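Local coordinates for protein N-(5'-phosphoribosyl)anthranilate isomerase (Jonesia denitrificans, PDB 4WUI) that probably catalyses the isomerisation of N-(5-phospho-beta-D-ribosyl)anthranilate to 1-(2-carboxyphenylamino)-1-deoxy-D-ribulose 5-phosphate, the third step from chorismate to tryptophan, at residues 151-156 against 171-176; 28-33 against 47-52; 60-65 against 82-87; 19-24 against 53-58. All blocks are in the same frame, centred on the assembly; numbering follows the deposited sequence.

Contact 1 of 4, residues 151-156 against 171-176; sequences RWLLAG and SPWGVD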
loop_
_atom_site.group_PDB
_atom_site.type_symbol
_atom_site.label_atom_id
_atom_site.label_comp_id
_atom_site.label_asym_id
_atom_site.label_seq_id
_atom_site.Cartn_x
_atom_site.Cartn_y
_atom_site.Cartn_z
ATOM N N ARG A 151 -1.597 11.798 -7.222
ATOM C CA ARG A 151 -2.082 10.865 -6.205
ATOM C C ARG A 151 -0.983 9.855 -5.883
ATOM O O ARG A 151 -0.522 9.136 -6.761
ATOM C CB ARG A 151 -3.336 10.152 -6.730
ATOM C CG ARG A 151 -4.462 11.132 -7.104
ATOM C CD ARG A 151 -5.755 10.478 -7.595
ATOM N NE ARG A 151 -5.563 9.816 -8.873
ATOM C CZ ARG A 151 -6.511 9.636 -9.777
ATOM N NH1 ARG A 151 -7.754 10.019 -9.560
ATOM N NH2 ARG A 151 -6.173 9.078 -10.918
ATOM N N TRP A 152 -0.558 9.823 -4.626
ATOM C CA TRP A 152 0.542 8.953 -4.231
ATOM C C TRP A 152 0.392 8.494 -2.805
ATOM O O TRP A 152 -0.245 9.150 -1.985
ATOM C CB TRP A 152 1.912 9.643 -4.429
ATOM C CG TRP A 152 2.237 10.770 -3.504
ATOM C CD1 TRP A 152 1.702 12.015 -3.472
ATOM C CD2 TRP A 152 3.243 10.746 -2.478
ATOM N NE1 TRP A 152 2.276 12.765 -2.489
ATOM C CE2 TRP A 152 3.250 12.014 -1.879
ATOM C CE3 TRP A 152 4.160 9.775 -2.024
ATOM C CZ2 TRP A 152 4.174 12.374 -0.906
ATOM C CZ3 TRP A 152 5.050 10.123 -1.054
ATOM C CH2 TRP A 152 5.051 11.400 -0.488
ATOM N N LEU A 153 1.009 7.353 -2.509
ATOM C CA LEU A 153 1.130 6.861 -1.129
ATOM C C LEU A 153 2.575 6.826 -0.730
ATOM O O LEU A 153 3.428 6.342 -1.477
ATOM C CB LEU A 153 0.541 5.453 -0.951
ATOM C CG LEU A 153 -0.918 5.261 -1.362
ATOM C CD1 LEU A 153 -1.338 3.805 -1.153
ATOM C CD2 LEU A 153 -1.865 6.209 -0.656
ATOM N N LEU A 154 2.846 7.307 0.478
ATOM C CA LEU A 154 4.142 7.182 1.107
ATOM C C LEU A 154 4.217 5.849 1.840
ATOM O O LEU A 154 3.342 5.513 2.623
ATOM C CB LEU A 154 4.307 8.315 2.131
ATOM C CG LEU A 154 5.554 8.292 2.994
ATOM C CD1 LEU A 154 6.812 8.508 2.177
ATOM C CD2 LEU A 154 5.447 9.315 4.141
ATOM N N ALA A 155 5.313 5.141 1.630
ATOM C CA ALA A 155 5.677 3.979 2.413
ATOM C C ALA A 155 7.115 4.131 2.855
ATOM O O ALA A 155 7.891 4.900 2.265
ATOM C CB ALA A 155 5.504 2.712 1.615
ATOM N N GLY A 156 7.512 3.404 3.882
ATOM C CA GLY A 156 8.916 3.307 4.240
ATOM C C GLY A 156 9.072 2.976 5.698
ATOM O O GLY A 156 9.535 3.804 6.496
ATOM N N SER A 171 3.459 15.498 4.554
ATOM C CA SER A 171 2.124 15.799 4.004
ATOM C C SER A 171 1.817 14.972 2.743
ATOM O O SER A 171 1.458 15.501 1.715
ATOM C CB SER A 171 1.988 17.310 3.721
ATOM O OG SER A 171 2.230 18.082 4.879
ATOM N N PRO A 172 1.922 13.642 2.837
ATOM C CA PRO A 172 1.647 12.820 1.661
ATOM C C PRO A 172 0.160 12.772 1.340
ATOM O O PRO A 172 -0.676 12.962 2.219
ATOM C CB PRO A 172 2.129 11.432 2.082
ATOM C CG PRO A 172 1.812 11.418 3.560
ATOM C CD PRO A 172 2.138 12.841 4.039
ATOM N N TRP A 173 -0.187 12.409 0.113
ATOM C CA TRP A 173 -1.565 12.219 -0.278
ATOM C C TRP A 173 -2.202 11.056 0.498
ATOM O O TRP A 173 -3.402 11.073 0.802
ATOM C CB TRP A 173 -1.605 12.027 -1.803
ATOM C CG TRP A 173 -2.926 12.015 -2.465
ATOM C CD1 TRP A 173 -3.510 13.079 -3.077
ATOM C CD2 TRP A 173 -3.817 10.904 -2.666
ATOM N NE1 TRP A 173 -4.688 12.718 -3.646
ATOM C CE2 TRP A 173 -4.913 11.387 -3.415
ATOM C CE3 TRP A 173 -3.768 9.545 -2.326
ATOM C CZ2 TRP A 173 -5.952 10.556 -3.814
ATOM C CZ3 TRP A 173 -4.818 8.734 -2.716
ATOM C CH2 TRP A 173 -5.886 9.238 -3.443
ATOM N N GLY A 174 -1.401 10.040 0.821
ATOM C CA GLY A 174 -1.822 8.938 1.652
ATOM C C GLY A 174 -0.598 8.164 2.116
ATOM O O GLY A 174 0.543 8.509 1.765
ATOM N N VAL A 175 -0.846 7.112 2.902
ATOM C CA VAL A 175 0.227 6.277 3.451
ATOM C C VAL A 175 -0.117 4.803 3.255
ATOM O O VAL A 175 -1.295 4.421 3.172
ATOM C CB VAL A 175 0.481 6.566 4.959
ATOM C CG1 VAL A 175 1.039 7.963 5.146
ATOM C CG2 VAL A 175 -0.785 6.356 5.787
ATOM N N ASP A 176 0.931 3.997 3.211
ATOM C CA ASP A 176 0.853 2.542 3.116
ATOM C C ASP A 176 1.688 1.962 4.243
ATOM O O ASP A 176 2.823 2.395 4.452
ATOM C CB ASP A 176 1.429 2.111 1.758
ATOM C CG ASP A 176 1.174 0.651 1.414
ATOM O OD1 ASP A 176 0.012 0.308 1.155
ATOM O OD2 ASP A 176 2.121 -0.146 1.360
HETATM O O HOH W 1 5.458 1.869 5.321
#

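Contact 2 of 4, residues 28-33 against 47-52; sequences IGFVHA and TLTATV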
loop_
_atom_site.group_PDB
_atom_site.type_symbol
_atom_site.label_atom_id
_atom_site.label_comp_id
_atom_site.label_asym_id
_atom_site.label_seq_id
_atom_site.Cartn_x
_atom_site.Cartn_y
_atom_site.Cartn_z
ATOM N N ILE A 28 -7.099 -2.231 1.692
ATOM C CA ILE A 28 -6.447 -3.436 2.203
ATOM C C ILE A 28 -5.738 -4.102 1.043
ATOM O O ILE A 28 -6.351 -4.335 -0.019
ATOM C CB ILE A 28 -7.464 -4.436 2.817
ATOM C CG1 ILE A 28 -8.025 -3.891 4.118
ATOM C CG2 ILE A 28 -6.814 -5.805 3.004
ATOM C CD1 ILE A 28 -9.254 -4.673 4.665
ATOM N N GLY A 29 -4.454 -4.413 1.225
ATOM C CA GLY A 29 -3.691 -5.175 0.260
ATOM C C GLY A 29 -3.571 -6.649 0.598
ATOM O O GLY A 29 -3.333 -7.017 1.733
ATOM N N PHE A 30 -3.714 -7.463 -0.437
ATOM C CA PHE A 30 -3.526 -8.916 -0.397
ATOM C C PHE A 30 -2.357 -9.229 -1.314
ATOM O O PHE A 30 -2.418 -8.952 -2.524
ATOM C CB PHE A 30 -4.795 -9.628 -0.866
ATOM C CG PHE A 30 -5.997 -9.341 -0.006
ATOM C CD1 PHE A 30 -5.997 -9.653 1.357
ATOM C CD2 PHE A 30 -7.144 -8.768 -0.534
ATOM C CE1 PHE A 30 -7.114 -9.378 2.144
ATOM C CE2 PHE A 30 -8.247 -8.497 0.287
ATOM C CZ PHE A 30 -8.219 -8.808 1.608
ATOM N N VAL A 31 -1.292 -9.762 -0.736
ATOM C CA VAL A 31 -0.058 -9.993 -1.456
ATOM C C VAL A 31 -0.045 -11.366 -2.105
ATOM O O VAL A 31 -0.312 -12.375 -1.455
ATOM C CB VAL A 31 1.136 -9.832 -0.505
ATOM C CG1 VAL A 31 2.451 -10.306 -1.133
ATOM C CG2 VAL A 31 1.238 -8.406 -0.027
ATOM N N HIS A 32 0.278 -11.391 -3.398
ATOM C CA HIS A 32 0.514 -12.597 -4.138
ATOM C C HIS A 32 1.917 -12.475 -4.688
ATOM O O HIS A 32 2.153 -11.737 -5.639
ATOM C CB HIS A 32 -0.491 -12.756 -5.268
ATOM C CG HIS A 32 -0.316 -14.014 -6.037
ATOM N ND1 HIS A 32 -0.707 -15.257 -5.577
ATOM C CD2 HIS A 32 0.207 -14.211 -7.260
ATOM C CE1 HIS A 32 -0.411 -16.171 -6.481
ATOM N NE2 HIS A 32 0.147 -15.562 -7.510
ATOM N N ALA A 33 2.851 -13.123 -4.000
ATOM C CA ALA A 33 4.298 -12.947 -4.234
ATOM C C ALA A 33 4.956 -14.058 -3.441
ATOM O O ALA A 33 5.132 -13.940 -2.235
ATOM C CB ALA A 33 4.786 -11.595 -3.746
ATOM N N THR A 47 -11.427 -15.590 -1.387
ATOM C CA THR A 47 -12.342 -15.571 -0.256
ATOM C C THR A 47 -12.133 -14.333 0.615
ATOM O O THR A 47 -13.117 -13.714 1.055
ATOM C CB THR A 47 -12.304 -16.827 0.609
ATOM O OG1 THR A 47 -11.038 -16.896 1.257
ATOM C CG2 THR A 47 -12.581 -18.093 -0.190
ATOM N N LEU A 48 -10.890 -13.947 0.842
ATOM C CA LEU A 48 -10.625 -12.780 1.681
ATOM C C LEU A 48 -11.257 -11.523 1.074
ATOM O O LEU A 48 -11.907 -10.722 1.763
ATOM C CB LEU A 48 -9.126 -12.573 1.841
ATOM C CG LEU A 48 -8.422 -13.506 2.836
ATOM C CD1 LEU A 48 -6.927 -13.540 2.575
ATOM C CD2 LEU A 48 -8.711 -13.147 4.282
ATOM N N THR A 49 -11.068 -11.341 -0.224
ATOM C CA THR A 49 -11.567 -10.169 -0.905
ATOM C C THR A 49 -13.070 -10.052 -0.779
ATOM O O THR A 49 -13.600 -8.958 -0.583
ATOM C CB THR A 49 -11.145 -10.194 -2.392
ATOM O OG1 THR A 49 -9.715 -10.087 -2.470
ATOM C CG2 THR A 49 -11.744 -9.090 -3.220
ATOM N N ALA A 50 -13.767 -11.183 -0.871
ATOM C CA ALA A 50 -15.213 -11.186 -0.836
ATOM C C ALA A 50 -15.754 -10.786 0.525
ATOM O O ALA A 50 -16.909 -10.411 0.628
ATOM C CB ALA A 50 -15.746 -12.552 -1.227
ATOM N N THR A 51 -14.939 -10.852 1.570
ATOM C CA THR A 51 -15.409 -10.478 2.910
ATOM C C THR A 51 -15.298 -8.978 3.185
ATOM O O THR A 51 -15.831 -8.526 4.176
ATOM C CB THR A 51 -14.652 -11.209 4.032
ATOM O OG1 THR A 51 -13.317 -10.718 4.166
ATOM C CG2 THR A 51 -14.626 -12.729 3.806
ATOM N N VAL A 52 -14.595 -8.223 2.351
ATOM C CA VAL A 52 -14.351 -6.798 2.588
ATOM C C VAL A 52 -15.547 -5.995 2.039
ATOM O O VAL A 52 -16.001 -6.253 0.920
ATOM C CB VAL A 52 -13.038 -6.374 1.892
ATOM C CG1 VAL A 52 -12.792 -4.884 2.090
ATOM C CG2 VAL A 52 -11.875 -7.174 2.409
#

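Contact 3 of 4, residues 60-65 against 82-87; sequences LVVATT and LQLHGQ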
loop_
_atom_site.group_PDB
_atom_site.type_symbol
_atom_site.label_atom_id
_atom_site.label_comp_id
_atom_site.label_asym_id
_atom_site.label_seq_id
_atom_site.Cartn_x
_atom_site.Cartn_y
_atom_site.Cartn_z
ATOM N N LEU A 60 -4.838 -6.148 -5.040
ATOM C CA LEU A 60 -3.969 -7.290 -5.305
ATOM C C LEU A 60 -2.573 -6.751 -5.531
ATOM O O LEU A 60 -2.358 -5.931 -6.427
ATOM C CB LEU A 60 -4.439 -8.062 -6.536
ATOM C CG LEU A 60 -3.516 -9.177 -6.988
ATOM C CD1 LEU A 60 -3.455 -10.288 -5.927
ATOM C CD2 LEU A 60 -3.957 -9.757 -8.302
ATOM N N VAL A 61 -1.619 -7.218 -4.719
ATOM C CA VAL A 61 -0.246 -6.739 -4.783
ATOM C C VAL A 61 0.645 -7.843 -5.330
ATOM O O VAL A 61 0.737 -8.911 -4.726
ATOM C CB VAL A 61 0.237 -6.294 -3.379
ATOM C CG1 VAL A 61 1.642 -5.802 -3.431
ATOM C CG2 VAL A 61 -0.696 -5.255 -2.781
ATOM N N VAL A 62 1.264 -7.613 -6.490
ATOM C CA VAL A 62 2.122 -8.591 -7.132
ATOM C C VAL A 62 3.527 -8.042 -7.337
ATOM O O VAL A 62 3.762 -6.830 -7.334
ATOM C CB VAL A 62 1.535 -9.064 -8.489
ATOM C CG1 VAL A 62 0.267 -9.859 -8.266
ATOM C CG2 VAL A 62 1.262 -7.868 -9.411
ATOM N N ALA A 63 4.463 -8.956 -7.537
ATOM C CA ALA A 63 5.875 -8.617 -7.682
ATOM C C ALA A 63 6.565 -9.353 -8.825
ATOM O O ALA A 63 7.323 -8.749 -9.576
ATOM C CB ALA A 63 6.619 -8.884 -6.373
ATOM N N THR A 64 6.326 -10.664 -8.942
ATOM C CA THR A 64 7.063 -11.543 -9.838
ATOM C C THR A 64 6.130 -12.301 -10.783
ATOM O O THR A 64 6.567 -13.156 -11.539
ATOM C CB THR A 64 7.934 -12.551 -9.014
ATOM O OG1 THR A 64 7.120 -13.210 -8.054
ATOM C CG2 THR A 64 9.075 -11.814 -8.327
ATOM N N THR A 65 4.842 -12.023 -10.729
ATOM C CA THR A 65 3.838 -12.700 -11.542
ATOM C C THR A 65 3.848 -12.089 -12.953
ATOM O O THR A 65 3.716 -10.887 -13.097
ATOM C CB THR A 65 2.455 -12.547 -10.898
ATOM O OG1 THR A 65 2.464 -13.069 -9.557
ATOM C CG2 THR A 65 1.376 -13.218 -11.720
ATOM N N LEU A 82 -5.116 -3.299 -8.964
ATOM C CA LEU A 82 -3.897 -4.081 -9.175
ATOM C C LEU A 82 -2.687 -3.213 -8.891
ATOM O O LEU A 82 -2.481 -2.207 -9.581
ATOM C CB LEU A 82 -3.869 -4.603 -10.612
ATOM C CG LEU A 82 -2.604 -5.356 -11.030
ATOM C CD1 LEU A 82 -2.364 -6.594 -10.183
ATOM C CD2 LEU A 82 -2.683 -5.747 -12.498
ATOM N N GLN A 83 -1.886 -3.571 -7.875
ATOM C CA GLN A 83 -0.687 -2.854 -7.502
ATOM C C GLN A 83 0.547 -3.652 -7.937
ATOM O O GLN A 83 0.716 -4.811 -7.536
ATOM C CB GLN A 83 -0.632 -2.591 -5.983
ATOM C CG GLN A 83 0.622 -1.908 -5.529
ATOM C CD GLN A 83 0.706 -1.743 -4.034
ATOM O OE1 GLN A 83 -0.274 -1.381 -3.384
ATOM N NE2 GLN A 83 1.876 -2.005 -3.472
ATOM N N LEU A 84 1.405 -3.019 -8.738
ATOM C CA LEU A 84 2.585 -3.631 -9.310
ATOM C C LEU A 84 3.820 -3.141 -8.570
ATOM O O LEU A 84 4.088 -1.940 -8.490
ATOM C CB LEU A 84 2.697 -3.229 -10.786
ATOM C CG LEU A 84 1.506 -3.599 -11.641
ATOM C CD1 LEU A 84 1.666 -3.044 -13.052
ATOM C CD2 LEU A 84 1.263 -5.085 -11.644
ATOM N N HIS A 85 4.606 -4.079 -8.057
ATOM C CA HIS A 85 5.850 -3.710 -7.414
ATOM C C HIS A 85 6.885 -3.214 -8.436
ATOM O O HIS A 85 6.681 -3.261 -9.657
ATOM C CB HIS A 85 6.382 -4.900 -6.660
ATOM C CG HIS A 85 7.249 -4.553 -5.492
ATOM N ND1 HIS A 85 8.573 -4.937 -5.396
ATOM C CD2 HIS A 85 6.960 -3.910 -4.333
ATOM C CE1 HIS A 85 9.067 -4.532 -4.236
ATOM N NE2 HIS A 85 8.109 -3.901 -3.575
ATOM N N GLY A 86 8.015 -2.738 -7.940
ATOM C CA GLY A 86 8.978 -2.044 -8.776
ATOM C C GLY A 86 9.728 -2.896 -9.791
ATOM O O GLY A 86 10.363 -2.337 -10.700
ATOM N N GLN A 87 9.636 -4.217 -9.684
ATOM C CA GLN A 87 10.241 -5.097 -10.678
ATOM C C GLN A 87 9.607 -4.945 -12.042
ATOM O O GLN A 87 10.227 -5.263 -13.035
ATOM C CB GLN A 87 10.173 -6.606 -10.268
ATOM C CG GLN A 87 10.969 -7.041 -9.052
ATOM C CD GLN A 87 10.137 -7.013 -7.796
ATOM O OE1 GLN A 87 9.304 -6.115 -7.612
ATOM N NE2 GLN A 87 10.346 -7.999 -6.919
#

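Contact 4 of 4, residues 19-24 against 53-58; sequences AAQAAH and DCTIDT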
loop_
_atom_site.group_PDB
_atom_site.type_symbol
_atom_site.label_atom_id
_atom_site.label_comp_id
_atom_site.label_asym_id
_atom_site.label_seq_id
_atom_site.Cartn_x
_atom_site.Cartn_y
_atom_site.Cartn_z
ATOM N N ALA A 19 -10.036 -5.760 12.092
ATOM C CA ALA A 19 -9.391 -4.585 12.686
ATOM C C ALA A 19 -9.318 -3.440 11.681
ATOM O O ALA A 19 -9.509 -2.269 12.032
ATOM C CB ALA A 19 -8.012 -4.950 13.188
ATOM N N ALA A 20 -9.002 -3.751 10.438
ATOM C CA ALA A 20 -8.931 -2.730 9.405
ATOM C C ALA A 20 -10.307 -2.075 9.174
ATOM O O ALA A 20 -10.394 -0.853 9.003
ATOM C CB ALA A 20 -8.394 -3.349 8.137
ATOM N N GLN A 21 -11.389 -2.873 9.176
ATOM C CA GLN A 21 -12.746 -2.333 9.016
ATOM C C GLN A 21 -13.111 -1.490 10.236
ATOM O O GLN A 21 -13.751 -0.450 10.104
ATOM C CB GLN A 21 -13.802 -3.445 8.820
ATOM C CG GLN A 21 -13.667 -4.325 7.532
ATOM C CD GLN A 21 -14.466 -3.900 6.261
ATOM O OE1 GLN A 21 -14.643 -4.736 5.370
ATOM N NE2 GLN A 21 -14.871 -2.635 6.136
ATOM N N ALA A 22 -12.750 -1.946 11.435
ATOM C CA ALA A 22 -13.085 -1.213 12.649
ATOM C C ALA A 22 -12.376 0.142 12.706
ATOM O O ALA A 22 -12.900 1.087 13.285
ATOM C CB ALA A 22 -12.766 -2.039 13.883
ATOM N N ALA A 23 -11.184 0.219 12.135
ATOM C CA ALA A 23 -10.399 1.458 12.086
ATOM C C ALA A 23 -10.762 2.307 10.860
ATOM O O ALA A 23 -10.218 3.384 10.682
ATOM C CB ALA A 23 -8.936 1.131 12.046
ATOM N N HIS A 24 -11.663 1.836 10.010
ATOM C CA HIS A 24 -12.106 2.581 8.831
ATOM C C HIS A 24 -10.946 2.956 7.923
ATOM O O HIS A 24 -10.864 4.099 7.463
ATOM C CB HIS A 24 -12.958 3.785 9.237
ATOM C CG HIS A 24 -14.188 3.364 9.967
ATOM N ND1 HIS A 24 -14.247 3.204 11.333
ATOM C CD2 HIS A 24 -15.372 2.911 9.496
ATOM C CE1 HIS A 24 -15.453 2.781 11.684
ATOM N NE2 HIS A 24 -16.153 2.587 10.580
ATOM N N ASP A 53 -16.048 -5.028 2.795
ATOM C CA ASP A 53 -17.202 -4.254 2.282
ATOM C C ASP A 53 -16.782 -3.140 1.321
ATOM O O ASP A 53 -15.593 -2.954 1.047
ATOM C CB ASP A 53 -18.126 -3.754 3.393
ATOM C CG ASP A 53 -17.583 -2.568 4.159
ATOM O OD1 ASP A 53 -16.580 -1.931 3.746
ATOM O OD2 ASP A 53 -18.212 -2.247 5.194
ATOM N N CYS A 54 -17.758 -2.386 0.799
ATOM C CA CYS A 54 -17.490 -1.456 -0.290
ATOM C C CYS A 54 -16.873 -0.162 0.215
ATOM O O CYS A 54 -16.631 0.747 -0.585
ATOM C CB CYS A 54 -18.759 -1.132 -1.085
ATOM S SG CYS A 54 -19.932 -0.060 -0.154
ATOM N N THR A 55 -16.618 -0.058 1.525
ATOM C CA THR A 55 -15.941 1.141 2.052
ATOM C C THR A 55 -14.427 1.044 2.021
ATOM O O THR A 55 -13.723 1.984 2.451
ATOM C CB THR A 55 -16.398 1.498 3.472
ATOM O OG1 THR A 55 -15.787 0.620 4.423
ATOM C CG2 THR A 55 -17.904 1.466 3.584
ATOM N N ILE A 56 -13.926 -0.089 1.528
ATOM C CA ILE A 56 -12.494 -0.341 1.452
ATOM C C ILE A 56 -12.129 -0.779 0.042
ATOM O O ILE A 56 -12.759 -1.685 -0.497
ATOM C CB ILE A 56 -12.054 -1.419 2.476
ATOM C CG1 ILE A 56 -12.286 -0.916 3.902
ATOM C CG2 ILE A 56 -10.597 -1.826 2.276
ATOM C CD1 ILE A 56 -11.851 -1.877 5.001
ATOM N N ASP A 57 -11.117 -0.146 -0.552
ATOM C CA ASP A 57 -10.561 -0.627 -1.793
ATOM C C ASP A 57 -9.702 -1.864 -1.523
ATOM O O ASP A 57 -8.772 -1.812 -0.725
ATOM C CB ASP A 57 -9.670 0.475 -2.417
ATOM C CG ASP A 57 -10.424 1.669 -2.946
ATOM O OD1 ASP A 57 -11.564 1.501 -3.389
ATOM O OD2 ASP A 57 -9.843 2.778 -2.966
ATOM N N THR A 58 -10.006 -2.958 -2.200
ATOM C CA THR A 58 -9.168 -4.138 -2.125
ATOM C C THR A 58 -8.109 -4.080 -3.225
ATOM O O THR A 58 -8.385 -3.703 -4.362
ATOM C CB THR A 58 -10.024 -5.401 -2.243
ATOM O OG1 THR A 58 -10.742 -5.365 -3.476
ATOM C CG2 THR A 58 -10.962 -5.564 -1.061
HETATM O O HOH W 2 -14.821 -0.110 7.543
#

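Contact 1 of 4, residues 151-156 against 171-176
Parallel strand pairing joins Leu154 to Gly174 and Asp176, where strands 152-155 and 174-176 run as neighbours in the barrel wall. Leu154 serves both bonds: its N donates to Gly174 O at 2.9 Å, nearly straight at 171°, and its O accepts from Asp176 N at 2.9 Å. A CB on Gly174 would run into Leu153 CD2. Upstream, two indoles extend the contact. Trp173 has CG anti to its backbone N (chi1 -171°), and its ring lies beside Arg151: CA of Arg151 stands over the five-membered ring, 3.9 Å from its centroid, and CG touches Trp173 CZ2 at 3.7 Å. The guanidinium of Arg151 goes on to Glu123 O. With helix 163-170 between them, the two strands form a beta-alpha-beta unit of the TIM barrel. An alanine at Trp173 would probably uncover the Arg151 chain and leave a gap beside Leu153 CD2, which meets the ring at its edge. Trp152 receives Pro172 CB over one face, 4.1 Å from the six-membered centroid, and the same CB reaches Leu154 CB at 3.8 Å. Asp176 OD1 forms a salt bridge with Lys7, while a water spans Gly156 N and Asp176 O.

Contact 2 of 4, residues 28-33 against 47-52
Leu48 O is gripped twice by Thr51, at 2.8 Å from Thr51 OG1, which lies on a carbonyl lone pair, and at 3.0 Å from Thr51 N, while CB of Leu48 rests on the ring of Phe30. The double grip ties the chain back on itself toward the C-terminal end of helix 42-50, beside the Phe30 contact. Phe30 has CG anti to its own carbonyl carbon (chi1 -61°), and its ring reaches into the helix surface. Leu48 CB covers one face, 4.2 Å from the ring centroid, and Ile28 CG2, two residues back on the strand, lies over the ring toward its rim. Val52 CG2 comes in at the edge, 4.1 Å from Phe30 CZ, and also touches Ile28 CD1. Thr49 OG1 approaches obliquely, 3.5 Å from Phe30 CD2; its hydrogen bond goes to Ile45 O, one turn back in the helix. An alanine at Phe30 would probably open a gap between strand and helix, with Leu48 CB and Val52 CG2 deprived of their common aromatic partner. Apolar side chains leaving the outer face of a barrel strand to pack under the helix that follows it are the hallmark of the beta-alpha layer in a TIM barrel.

Contact 3 of 4, residues 60-65 against 82-87
Leu60, Val62 and Gln83 carry the backbone ladder between strands 60-62 and 82-84, two parallel neighbours whose directions differ by 22°. Gln83 N donates to Leu60 O at 2.8 Å, Val62 N to Gln83 O at 3.0 Å and His85 N to Val62 O at 3.0 Å. On the face of Leu60, Val62, Leu82 and Leu84, Val62 CG2 is the meeting point: it touches Leu84 CD2 at 3.6 Å and Leu82 CD1 at 3.9 Å. Helix 67-77 closes over this layer through Ile67, Ala70, Leu71 and Leu73, completing a beta-alpha-beta unit of the barrel. Val61 and Gln83 share the other face, side by side and pointing the same way. Gln83 has CG anti to its backbone N (chi1 177°), and its extended chain lays the amide against the valine, NE2 being 3.8 Å from Val61 CG1. Beyond the strands, His85 ND1 donates to Gln87 OE1 at 2.6 Å with the acceptor in the imidazole plane, a bond that would help to hold ring and amide in this relation; the Gln87 amide in turn leans on Ala63. Further out, Gln83 OE1 accepts from Lys7 NZ, so an otherwise apolar strand pair presents one side-chain amide oxygen that would probably help to hold and orient a lysine ammonium group.

Contact 4 of 4, residues 19-24 against 53-58
Gln21, near the end of helix 14-22, reaches across to Asp53 and Ile56 in the turn that leads into strand 57-62 of the TIM barrel. The helix closes in a Schellman motif at His24, and the opposing loop is a type I beta turn from Asp53 to Ile56 with an Asx turn at its head. Gln21 was modelled in two conformers, and what follows holds for the one described. Its CB leaves the helix 4.6 Å from Ile56 CD1, and CG comes within 4.0 Å of the same methyl. The bend at chi2 (-93°) swings CD over that methyl at 3.5 Å, and the amide then divides its duties. OE1 accepts from Asp53 N at 2.9 Å, in the carbonyl plane and on a lone pair. NE2 donates to Asp53 OD1 at 3.0 Å; the acceptor lies in the amide plane while the donor stands above the carboxylate plane; the two planes are 83° apart. A water takes a further bond from NE2 and donates to Gln21 O, tying the side chain back to its own helix turn. Asp53 OD1 is gripped by three donors, which would probably hold the carboxylate against rotation: besides NE2 of Gln21 it accepts from Thr55 N, also from above its plane, and from Thr55 OG1, which sits on the syn lone pair at 2.8 Å.

How the contacts relate
Contacts 2, 3 and 4 adjoin along neighbouring strands 27-32 and 57-62: Phe30 O and Val61 N, 2.9 Å apart, probably bond contact 2 to contact 3, as Ile28 N and Asp57 O, 3.0 Å apart, probably bond contact 2 to contact 4. Contact 1 lies across the barrel from contact 3, their centres about 17 Å apart, yet Lys7 bridges them by binding both Asp176 and Gln83. A citrate, probably from the crystallisation liquor, probably marks the pocket at the C-terminal strand ends, where TIM barrels keep their active sites: it is hydrogen-bonded to His32 NE2 and Thr65 OG1, and its nearest atom lies about 3 Å from the Asp176 side chain. Contact 4 closes the other end of strand 57-62.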